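Pseudouridine synthase (Pyrococcus abyssi, PDB 2AUS) probably isomerises specific uridines of RNA to pseudouridine, as an archaeal Cbf5 enzyme of the TruB family. Local coordinates at residues 38-49 against 233-244. Numbering follows the deposited sequence.
Sequences RPIELHIQYGVI and EEYIRKAIQPME
The guanidinium of Arg38 meets the Glu244 carboxylate end-on in a two-pronged salt bridge, NH2 to OE1 at 2.7 Å and NH1 to OE2 at 3.2 Å, the planes 44° apart. Glu244 OE2 also accepts from Leu296 N. Arg237, in the same segment as Glu244, grips Arg38 in turn: NH1 and NH2 both converge on the Arg38 carbonyl O, which lies in the guanidinium plane, NH2 at 2.9 Å. NE and NH2 share Glu233 OE1, so three nitrogens fix the group's rotation. A lysine in place of Arg237 would probably leave either the Arg38 carbonyl or Glu233 without its mate and uncover a face of His43, over which NH1 lies. The His43 ring, swung away from its own backbone N (chi1 179°), reaches two carbonyls, NE2 forking between Ile240 O (2.7 Å), approached from above the carbonyl plane, and Arg237 O (3.1 Å), met on a lone pair. A water accepts from Ile40 N and donates to Glu233 OE2. Ile240 CD1 packs on Ile44 CG1 at 3.7 Å, Ile40 CD1 meets Ile236 CG2, and Met243 lies alongside Tyr46 as an edge-on Met-aromatic contact. Val48 and Gln241 form an antiparallel hydrogen-bonded pair, extended by Met243 N to Tyr46 O. Two helix-strand units, their helices 25° from parallel, are joined by the antiparallel pairing of strand 47-53 with strand 241-242 in the mixed sheet of a TruB-family pseudouridine synthase.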
loop_
_atom_site.group_PDB
_atom_site.type_symbol
_atom_site.label_atom_id
_atom_site.label_comp_id
_atom_site.label_asym_id
_atom_site.label_seq_id
_atom_site.Cartn_x
_atom_site.Cartn_y
_atom_site.Cartn_z
ATOM N N ARG A 38 -12.172 -33.217 10.149
ATOM C CA ARG A 38 -11.508 -33.611 8.921
ATOM C C ARG A 38 -10.000 -33.415 8.995
ATOM O O ARG A 38 -9.523 -32.436 9.560
ATOM C CB ARG A 38 -12.098 -32.833 7.736
ATOM C CG ARG A 38 -13.556 -33.216 7.458
ATOM C CD ARG A 38 -14.038 -32.826 6.056
ATOM N NE ARG A 38 -14.461 -31.440 6.006
ATOM C CZ ARG A 38 -15.701 -31.023 5.743
ATOM N NH1 ARG A 38 -16.675 -31.883 5.489
ATOM N NH2 ARG A 38 -15.968 -29.728 5.766
ATOM N N PRO A 39 -9.227 -34.371 8.450
ATOM C CA PRO A 39 -7.760 -34.259 8.465
ATOM C C PRO A 39 -7.427 -32.868 7.925
ATOM O O PRO A 39 -8.057 -32.413 6.968
ATOM C CB PRO A 39 -7.320 -35.374 7.519
ATOM C CG PRO A 39 -8.388 -36.416 7.711
ATOM C CD PRO A 39 -9.662 -35.597 7.755
ATOM N N ILE A 40 -6.440 -32.204 8.524
ATOM C CA ILE A 40 -6.089 -30.838 8.144
ATOM C C ILE A 40 -6.085 -30.489 6.655
ATOM O O ILE A 40 -6.619 -29.449 6.268
ATOM C CB ILE A 40 -4.739 -30.400 8.778
ATOM C CG1 ILE A 40 -4.540 -28.893 8.561
ATOM C CG2 ILE A 40 -3.586 -31.188 8.182
ATOM C CD1 ILE A 40 -5.688 -28.046 9.089
ATOM N N GLU A 41 -5.495 -31.335 5.818
ATOM C CA GLU A 41 -5.480 -31.066 4.379
ATOM C C GLU A 41 -6.904 -31.009 3.829
ATOM O O GLU A 41 -7.256 -30.091 3.093
ATOM C CB GLU A 41 -4.710 -32.154 3.630
ATOM C CG GLU A 41 -3.214 -32.119 3.807
ATOM C CD GLU A 41 -2.598 -30.843 3.279
ATOM O OE1 GLU A 41 -3.166 -30.253 2.331
ATOM O OE2 GLU A 41 -1.535 -30.440 3.801
ATOM N N LEU A 42 -7.712 -32.003 4.177
ATOM C CA LEU A 42 -9.096 -32.049 3.716
ATOM C C LEU A 42 -9.872 -30.856 4.242
ATOM O O LEU A 42 -10.696 -30.282 3.538
ATOM C CB LEU A 42 -9.785 -33.336 4.177
ATOM C CG LEU A 42 -9.625 -34.561 3.283
ATOM C CD1 LEU A 42 -10.458 -35.712 3.856
ATOM C CD2 LEU A 42 -10.093 -34.226 1.864
ATOM N N HIS A 43 -9.602 -30.498 5.492
ATOM C CA HIS A 43 -10.251 -29.366 6.141
ATOM C C HIS A 43 -10.044 -28.103 5.305
ATOM O O HIS A 43 -10.965 -27.307 5.104
ATOM C CB HIS A 43 -9.646 -29.171 7.533
ATOM C CG HIS A 43 -10.227 -28.022 8.295
ATOM N ND1 HIS A 43 -11.525 -28.016 8.758
ATOM C CD2 HIS A 43 -9.677 -26.852 8.698
ATOM C CE1 HIS A 43 -11.750 -26.894 9.418
ATOM N NE2 HIS A 43 -10.645 -26.171 9.398
ATOM N N ILE A 44 -8.823 -27.926 4.816
ATOM C CA ILE A 44 -8.498 -26.763 4.004
ATOM C C ILE A 44 -9.127 -26.890 2.616
ATOM O O ILE A 44 -9.634 -25.915 2.069
ATOM C CB ILE A 44 -6.961 -26.597 3.892
ATOM C CG1 ILE A 44 -6.401 -26.202 5.263
ATOM C CG2 ILE A 44 -6.610 -25.558 2.835
ATOM C CD1 ILE A 44 -4.901 -25.965 5.280
ATOM N N GLN A 45 -9.113 -28.100 2.067
ATOM C CA GLN A 45 -9.693 -28.363 0.754
ATOM C C GLN A 45 -11.177 -28.030 0.732
ATOM O O GLN A 45 -11.725 -27.666 -0.311
ATOM C CB GLN A 45 -9.522 -29.838 0.383
ATOM C CG GLN A 45 -8.155 -30.218 -0.138
ATOM C CD GLN A 45 -7.979 -29.862 -1.603
ATOM O OE1 GLN A 45 -8.744 -30.315 -2.461
ATOM N NE2 GLN A 45 -6.966 -29.050 -1.899
ATOM N N TYR A 46 -11.826 -28.171 1.885
ATOM C CA TYR A 46 -13.251 -27.905 2.005
ATOM C C TYR A 46 -13.512 -26.866 3.080
ATOM O O TYR A 46 -14.490 -26.962 3.819
ATOM C CB TYR A 46 -13.995 -29.207 2.344
ATOM C CG TYR A 46 -13.877 -30.241 1.251
ATOM C CD1 TYR A 46 -14.762 -30.250 0.176
ATOM C CD2 TYR A 46 -12.816 -31.143 1.235
ATOM C CE1 TYR A 46 -14.590 -31.124 -0.887
ATOM C CE2 TYR A 46 -12.632 -32.018 0.177
ATOM C CZ TYR A 46 -13.520 -31.999 -0.882
ATOM O OH TYR A 46 -13.311 -32.819 -1.962
ATOM N N GLY A 47 -12.640 -25.865 3.163
ATOM C CA GLY A 47 -12.807 -24.843 4.177
ATOM C C GLY A 47 -13.191 -23.470 3.654
ATOM O O GLY A 47 -13.071 -23.185 2.462
ATOM N N VAL A 48 -13.666 -22.626 4.567
ATOM C CA VAL A 48 -14.054 -21.251 4.259
ATOM C C VAL A 48 -13.426 -20.379 5.334
ATOM O O VAL A 48 -13.475 -20.718 6.518
ATOM C CB VAL A 48 -15.584 -21.050 4.308
ATOM C CG1 VAL A 48 -16.239 -21.705 3.109
ATOM C CG2 VAL A 48 -16.143 -21.653 5.595
ATOM N N ILE A 49 -12.829 -19.267 4.927
ATOM C CA ILE A 49 -12.188 -18.364 5.875
ATOM C C ILE A 49 -13.074 -17.170 6.172
ATOM O O ILE A 49 -13.627 -16.558 5.257
ATOM C CB ILE A 49 -10.850 -17.820 5.318
ATOM C CG1 ILE A 49 -9.909 -18.980 4.996
ATOM C CG2 ILE A 49 -10.199 -16.876 6.331
ATOM C CD1 ILE A 49 -8.572 -18.535 4.407
ATOM N N GLU A 233 -0.835 -27.668 13.675
ATOM C CA GLU A 233 -2.002 -27.397 12.837
ATOM C C GLU A 233 -3.172 -26.754 13.569
ATOM O O GLU A 233 -4.118 -26.295 12.936
ATOM C CB GLU A 233 -2.489 -28.690 12.181
ATOM C CG GLU A 233 -2.894 -29.762 13.177
ATOM C CD GLU A 233 -3.805 -30.813 12.564
ATOM O OE1 GLU A 233 -5.036 -30.740 12.788
ATOM O OE2 GLU A 233 -3.289 -31.699 11.851
ATOM N N GLU A 234 -3.099 -26.721 14.893
ATOM C CA GLU A 234 -4.164 -26.167 15.719
ATOM C C GLU A 234 -4.673 -24.790 15.295
ATOM O O GLU A 234 -5.881 -24.573 15.158
ATOM C CB GLU A 234 -3.701 -26.079 17.169
ATOM C CG GLU A 234 -4.790 -25.665 18.133
ATOM C CD GLU A 234 -4.237 -25.262 19.490
ATOM O OE1 GLU A 234 -3.268 -25.902 19.949
ATOM O OE2 GLU A 234 -4.778 -24.314 20.103
ATOM N N TYR A 235 -3.754 -23.856 15.095
ATOM C CA TYR A 235 -4.143 -22.501 14.737
ATOM C C TYR A 235 -4.688 -22.354 13.322
ATOM O O TYR A 235 -5.713 -21.710 13.128
ATOM C CB TYR A 235 -2.963 -21.563 15.002
ATOM C CG TYR A 235 -2.514 -21.704 16.442
ATOM C CD1 TYR A 235 -3.311 -21.230 17.484
ATOM C CD2 TYR A 235 -1.367 -22.434 16.770
ATOM C CE1 TYR A 235 -2.987 -21.489 18.814
ATOM C CE2 TYR A 235 -1.035 -22.700 18.098
ATOM C CZ TYR A 235 -1.853 -22.225 19.112
ATOM O OH TYR A 235 -1.554 -22.503 20.423
ATOM N N ILE A 236 -4.025 -22.947 12.334
ATOM C CA ILE A 236 -4.527 -22.839 10.970
ATOM C C ILE A 236 -5.907 -23.498 10.936
ATOM O O ILE A 236 -6.827 -22.990 10.300
ATOM C CB ILE A 236 -3.579 -23.519 9.944
ATOM C CG1 ILE A 236 -3.981 -23.115 8.520
ATOM C CG2 ILE A 236 -3.644 -25.038 10.076
ATOM C CD1 ILE A 236 -3.960 -21.610 8.278
ATOM N N ARG A 237 -6.058 -24.611 11.651
ATOM C CA ARG A 237 -7.337 -25.313 11.697
ATOM C C ARG A 237 -8.441 -24.400 12.214
ATOM O O ARG A 237 -9.524 -24.323 11.624
ATOM C CB ARG A 237 -7.256 -26.550 12.590
ATOM C CG ARG A 237 -8.594 -27.263 12.735
ATOM C CD ARG A 237 -8.496 -28.531 13.562
ATOM N NE ARG A 237 -7.777 -29.600 12.873
ATOM C CZ ARG A 237 -8.290 -30.339 11.895
ATOM N NH1 ARG A 237 -9.534 -30.122 11.480
ATOM N NH2 ARG A 237 -7.565 -31.307 11.348
ATOM N N LYS A 238 -8.170 -23.706 13.315
ATOM C CA LYS A 238 -9.151 -22.796 13.890
ATOM C C LYS A 238 -9.385 -21.562 13.023
ATOM O O LYS A 238 -10.435 -20.936 13.099
ATOM C CB LYS A 238 -8.715 -22.359 15.289
ATOM C CG LYS A 238 -8.683 -23.495 16.294
ATOM C CD LYS A 238 -8.227 -23.013 17.658
ATOM C CE LYS A 238 -8.003 -24.183 18.594
ATOM N NZ LYS A 238 -7.393 -23.724 19.864
ATOM N N ALA A 239 -8.405 -21.220 12.196
ATOM C CA ALA A 239 -8.505 -20.052 11.327
ATOM C C ALA A 239 -9.367 -20.320 10.089
ATOM O O ALA A 239 -9.770 -19.380 9.406
ATOM C CB ALA A 239 -7.102 -19.603 10.898
ATOM N N ILE A 240 -9.634 -21.595 9.807
ATOM C CA ILE A 240 -10.441 -21.992 8.652
ATOM C C ILE A 240 -11.662 -22.788 9.121
ATOM O O ILE A 240 -11.538 -23.715 9.919
ATOM C CB ILE A 240 -9.604 -22.853 7.684
ATOM C CG1 ILE A 240 -8.392 -22.047 7.202
ATOM C CG2 ILE A 240 -10.462 -23.319 6.506
ATOM C CD1 ILE A 240 -7.405 -22.835 6.363
ATOM N N GLN A 241 -12.844 -22.424 8.639
ATOM C CA GLN A 241 -14.045 -23.129 9.063
ATOM C C GLN A 241 -14.462 -24.164 8.036
ATOM O O GLN A 241 -14.122 -24.051 6.855
ATOM C CB GLN A 241 -15.206 -22.147 9.263
ATOM C CG GLN A 241 -14.851 -20.907 10.070
ATOM C CD GLN A 241 -14.002 -21.242 11.270
ATOM O OE1 GLN A 241 -14.358 -22.098 12.070
ATOM N NE2 GLN A 241 -12.863 -20.576 11.396
ATOM N N PRO A 242 -15.189 -25.205 8.474
ATOM C CA PRO A 242 -15.623 -26.216 7.504
ATOM C C PRO A 242 -16.571 -25.488 6.546
ATOM O O PRO A 242 -17.274 -24.559 6.951
ATOM C CB PRO A 242 -16.362 -27.239 8.365
ATOM C CG PRO A 242 -15.722 -27.079 9.724
ATOM C CD PRO A 242 -15.593 -25.570 9.842
ATOM N N MET A 243 -16.589 -25.890 5.282
ATOM C CA MET A 243 -17.460 -25.230 4.311
ATOM C C MET A 243 -18.927 -25.209 4.746
ATOM O O MET A 243 -19.698 -24.339 4.318
ATOM C CB MET A 243 -17.343 -25.919 2.954
ATOM C CG MET A 243 -17.895 -27.327 2.947
ATOM S SD MET A 243 -17.798 -28.131 1.333
ATOM C CE MET A 243 -17.895 -29.870 1.829
ATOM N N GLU A 244 -19.315 -26.170 5.582
ATOM C CA GLU A 244 -20.693 -26.267 6.079
ATOM C C GLU A 244 -21.156 -24.987 6.779
ATOM O O GLU A 244 -22.355 -24.698 6.847
ATOM C CB GLU A 244 -20.833 -27.446 7.048
ATOM C CG GLU A 244 -20.771 -28.848 6.414
ATOM C CD GLU A 244 -19.408 -29.212 5.823
ATOM O OE1 GLU A 244 -18.383 -28.597 6.197
ATOM O OE2 GLU A 244 -19.367 -30.143 4.989
HETATM O O HOH W 1 -5.209 -33.472 10.600
#